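Local coordinates for protein alcohol oxidase (Myceliophthora thermophila, PDB 6F74) that binds FAD and probably works as a VAO-type flavoprotein oxidase, an oxygen-dependent enzyme of the berberine bridge enzyme-like group, at residues H277-G290 against D481-W493. Sequence-based numbering, arbitrary orientation.
Sequences HCENSDLFRAIRGG and DKADTSSGLHPAW
R288, just past helix 281-287, forms a salt bridge with D484 in the loop between helix 477-480 and strand 498-503. The helix packs on strands 260-266 and 272-276, consistent with the FAD-binding domain of the VAO fold. The loop leads into the seven-stranded antiparallel sheet, probably the substrate domain. It makes a type I turn, D484 to S487, which begins as an Asx turn. R288 NH2 lies 2.9 Å from D484 OD2. The nearly straight bond lies in the guanidinium plane but meets the carboxylate from above. D258 OD1 is a second acidic partner of NH2.

Hydrogen bonds brace this pair. R288 NH1 donates to S486 OG, which in turn donates to D484 OD1 at 2.6 Å. A bend at chi3 (52°) turns the guanidinium off the line of the chain; CD lies over the F284 face, toward its rim. With an alanine in place of R288, D484 would probably lose its charged mate and the S486 hydroxyl its N-H donor.

The backbones pack closely where G488 N makes a weak bond to R288 O. A side chain on G488 or G289 would clash.

One water lies at the edge of the H277 ring, 2.7 Å from NE2, and donates to D484 OD2.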
# COMPACT_ATOMS: atom_id res chain seq x y z
N HIS A 277 -6.56 20.05 12.77
CA HIS A 277 -7.90 20.19 13.31
C HIS A 277 -8.37 21.64 13.33
O HIS A 277 -9.57 21.91 13.24
CB HIS A 277 -7.99 19.57 14.73
CG HIS A 277 -7.53 18.14 14.80
ND1 HIS A 277 -6.20 17.77 14.72
CD2 HIS A 277 -8.23 16.99 14.92
CE1 HIS A 277 -6.11 16.45 14.77
NE2 HIS A 277 -7.33 15.96 14.89
N CYS A 278 -7.41 22.58 13.40
CA CYS A 278 -7.68 24.01 13.50
C CYS A 278 -7.57 24.75 12.19
O CYS A 278 -8.00 25.89 12.10
CB CYS A 278 -6.70 24.65 14.48
SG CYS A 278 -6.89 24.07 16.17
N GLU A 279 -6.95 24.15 11.18
CA GLU A 279 -6.61 24.90 9.96
C GLU A 279 -6.72 24.01 8.73
O GLU A 279 -6.21 22.90 8.70
CB GLU A 279 -5.24 25.52 10.11
CG GLU A 279 -4.94 26.61 9.10
CD GLU A 279 -3.60 27.31 9.35
OE1 GLU A 279 -3.00 27.11 10.45
OE2 GLU A 279 -3.07 27.97 8.42
N ASN A 280 -7.40 24.51 7.72
CA ASN A 280 -7.73 23.76 6.52
C ASN A 280 -8.18 22.34 6.86
O ASN A 280 -7.68 21.36 6.32
CB ASN A 280 -6.53 23.77 5.55
CG ASN A 280 -6.09 25.20 5.16
OD1 ASN A 280 -4.95 25.59 5.37
ND2 ASN A 280 -7.01 25.96 4.57
N SER A 281 -9.13 22.25 7.80
CA SER A 281 -9.57 20.97 8.34
C SER A 281 -10.21 20.03 7.28
O SER A 281 -10.20 18.82 7.45
CB SER A 281 -10.54 21.18 9.51
OG SER A 281 -11.75 21.80 9.07
N ASP A 282 -10.77 20.62 6.22
CA ASP A 282 -11.29 19.82 5.09
C ASP A 282 -10.17 19.15 4.31
O ASP A 282 -10.33 18.01 3.85
CB ASP A 282 -12.24 20.63 4.18
CG ASP A 282 -11.63 21.93 3.64
OD1 ASP A 282 -10.57 22.37 4.13
OD2 ASP A 282 -12.24 22.56 2.74
N LEU A 283 -9.05 19.86 4.14
CA LEU A 283 -7.86 19.25 3.54
C LEU A 283 -7.26 18.16 4.44
O LEU A 283 -6.78 17.15 3.95
CB LEU A 283 -6.82 20.32 3.20
CG LEU A 283 -5.42 19.90 2.71
CD1 LEU A 283 -5.42 19.15 1.41
CD2 LEU A 283 -4.57 21.16 2.62
N PHE A 284 -7.27 18.40 5.75
CA PHE A 284 -6.70 17.49 6.74
C PHE A 284 -7.46 16.16 6.76
O PHE A 284 -6.86 15.07 6.82
CB PHE A 284 -6.76 18.21 8.09
CG PHE A 284 -6.27 17.41 9.25
CD1 PHE A 284 -5.00 16.85 9.25
CD2 PHE A 284 -7.05 17.31 10.41
CE1 PHE A 284 -4.54 16.17 10.36
CE2 PHE A 284 -6.59 16.63 11.52
CZ PHE A 284 -5.33 16.05 11.50
N ARG A 285 -8.79 16.27 6.67
CA ARG A 285 -9.66 15.12 6.59
C ARG A 285 -9.43 14.34 5.29
O ARG A 285 -9.32 13.13 5.32
CB ARG A 285 -11.13 15.53 6.71
CG ARG A 285 -12.08 14.32 6.69
CD ARG A 285 -13.56 14.66 6.84
NE ARG A 285 -14.02 15.75 5.95
CZ ARG A 285 -14.49 16.93 6.34
NH1 ARG A 285 -14.55 17.25 7.64
NH2 ARG A 285 -14.82 17.84 5.41
N ALA A 286 -9.35 15.05 4.18
CA ALA A 286 -9.12 14.41 2.87
C ALA A 286 -7.84 13.56 2.82
O ALA A 286 -7.87 12.42 2.32
CB ALA A 286 -9.07 15.48 1.79
N ILE A 287 -6.74 14.09 3.33
CA ILE A 287 -5.47 13.31 3.32
C ILE A 287 -5.44 12.15 4.31
O ILE A 287 -4.57 11.30 4.21
CB ILE A 287 -4.22 14.18 3.51
CG1 ILE A 287 -4.19 14.89 4.88
CG2 ILE A 287 -4.13 15.21 2.40
CD1 ILE A 287 -2.77 15.25 5.32
N ARG A 288 -6.37 12.15 5.27
CA ARG A 288 -6.49 11.07 6.25
C ARG A 288 -7.58 10.08 5.85
O ARG A 288 -8.57 9.91 6.56
CB ARG A 288 -6.78 11.67 7.63
CG ARG A 288 -5.59 12.40 8.24
CD ARG A 288 -5.92 13.00 9.59
NE ARG A 288 -6.51 12.01 10.51
CZ ARG A 288 -7.30 12.29 11.55
NH1 ARG A 288 -7.62 13.54 11.86
NH2 ARG A 288 -7.81 11.31 12.29
N GLY A 289 -7.39 9.42 4.71
CA GLY A 289 -8.33 8.40 4.21
C GLY A 289 -8.86 8.60 2.79
O GLY A 289 -9.44 7.68 2.21
N GLY A 290 -8.66 9.79 2.22
CA GLY A 290 -9.15 10.10 0.88
C GLY A 290 -8.15 9.94 -0.22
O GLY A 290 -8.38 10.44 -1.31
N ASP A 481 -11.99 4.84 17.06
CA ASP A 481 -11.65 6.10 16.40
C ASP A 481 -12.74 6.57 15.43
O ASP A 481 -12.57 7.56 14.75
CB ASP A 481 -10.31 5.99 15.65
CG ASP A 481 -9.11 5.91 16.57
OD1 ASP A 481 -9.23 6.27 17.76
OD2 ASP A 481 -8.03 5.49 16.10
N LYS A 482 -13.85 5.85 15.34
CA LYS A 482 -15.05 6.39 14.75
C LYS A 482 -15.53 7.67 15.42
O LYS A 482 -16.13 8.52 14.75
CB LYS A 482 -16.17 5.33 14.81
CG LYS A 482 -17.51 5.84 14.28
CD LYS A 482 -18.75 5.46 15.14
CE LYS A 482 -19.57 4.31 14.55
NZ LYS A 482 -20.57 4.83 13.54
N ALA A 483 -15.28 7.83 16.72
CA ALA A 483 -15.57 9.09 17.42
C ALA A 483 -14.83 10.31 16.85
O ALA A 483 -15.29 11.45 16.98
CB ALA A 483 -15.29 8.96 18.90
N ASP A 484 -13.69 10.08 16.20
CA ASP A 484 -12.91 11.15 15.61
C ASP A 484 -13.48 11.60 14.24
O ASP A 484 -13.16 11.06 13.18
CB ASP A 484 -11.45 10.71 15.48
CG ASP A 484 -10.55 11.80 14.93
OD1 ASP A 484 -11.06 12.91 14.68
OD2 ASP A 484 -9.35 11.54 14.74
N THR A 485 -14.29 12.65 14.28
CA THR A 485 -14.92 13.20 13.07
C THR A 485 -13.96 13.98 12.15
O THR A 485 -14.35 14.31 11.02
CB THR A 485 -16.07 14.13 13.42
OG1 THR A 485 -15.58 15.20 14.23
CG2 THR A 485 -17.17 13.38 14.19
N SER A 486 -12.75 14.30 12.62
CA SER A 486 -11.72 14.90 11.75
C SER A 486 -11.13 13.89 10.75
O SER A 486 -10.42 14.25 9.81
CB SER A 486 -10.59 15.50 12.60
OG SER A 486 -9.78 14.49 13.13
N SER A 487 -11.38 12.60 10.98
CA SER A 487 -10.89 11.54 10.10
C SER A 487 -11.66 11.42 8.80
O SER A 487 -12.87 11.62 8.76
CB SER A 487 -10.97 10.21 10.83
OG SER A 487 -10.45 9.19 10.03
N GLY A 488 -10.94 11.04 7.74
CA GLY A 488 -11.53 10.77 6.44
C GLY A 488 -11.63 9.30 6.08
O GLY A 488 -11.86 8.99 4.91
N LEU A 489 -11.49 8.40 7.07
CA LEU A 489 -11.36 6.97 6.77
C LEU A 489 -12.70 6.41 6.37
O LEU A 489 -13.72 6.70 7.00
CB LEU A 489 -10.82 6.17 7.96
CG LEU A 489 -9.29 6.10 8.13
CD1 LEU A 489 -8.98 5.47 9.47
CD2 LEU A 489 -8.64 5.30 7.02
N HIS A 490 -12.68 5.60 5.32
CA HIS A 490 -13.85 4.82 4.87
C HIS A 490 -14.63 4.29 6.09
O HIS A 490 -14.04 3.63 6.95
CB HIS A 490 -13.38 3.66 4.00
CG HIS A 490 -14.45 3.05 3.14
ND1 HIS A 490 -15.66 2.62 3.64
CD2 HIS A 490 -14.43 2.72 1.83
CE1 HIS A 490 -16.38 2.12 2.64
NE2 HIS A 490 -15.64 2.15 1.54
N PRO A 491 -15.93 4.63 6.20
CA PRO A 491 -16.77 4.12 7.30
C PRO A 491 -16.65 2.61 7.61
O PRO A 491 -16.63 2.22 8.79
CB PRO A 491 -18.18 4.43 6.81
CG PRO A 491 -18.03 5.64 5.97
CD PRO A 491 -16.69 5.53 5.32
N ALA A 492 -16.56 1.78 6.57
CA ALA A 492 -16.46 0.34 6.76
C ALA A 492 -15.31 -0.10 7.68
O ALA A 492 -15.42 -1.11 8.35
CB ALA A 492 -16.34 -0.36 5.41
N TRP A 493 -14.23 0.68 7.75
CA TRP A 493 -13.15 0.39 8.71
C TRP A 493 -13.65 0.33 10.15
O TRP A 493 -13.11 -0.42 10.96
CB TRP A 493 -12.06 1.45 8.67
CG TRP A 493 -11.13 1.29 7.53
CD1 TRP A 493 -10.99 2.14 6.48
CD2 TRP A 493 -10.17 0.26 7.35
NE1 TRP A 493 -9.99 1.70 5.65
CE2 TRP A 493 -9.50 0.52 6.15
CE3 TRP A 493 -9.83 -0.89 8.08
CZ2 TRP A 493 -8.47 -0.31 5.66
CZ3 TRP A 493 -8.81 -1.71 7.59
CH2 TRP A 493 -8.16 -1.41 6.39
O HOH W 1 -7.13 13.28 15.41
O HOH W 2 -11.05 17.41 9.65
O HOH W 3 -10.78 5.83 3.19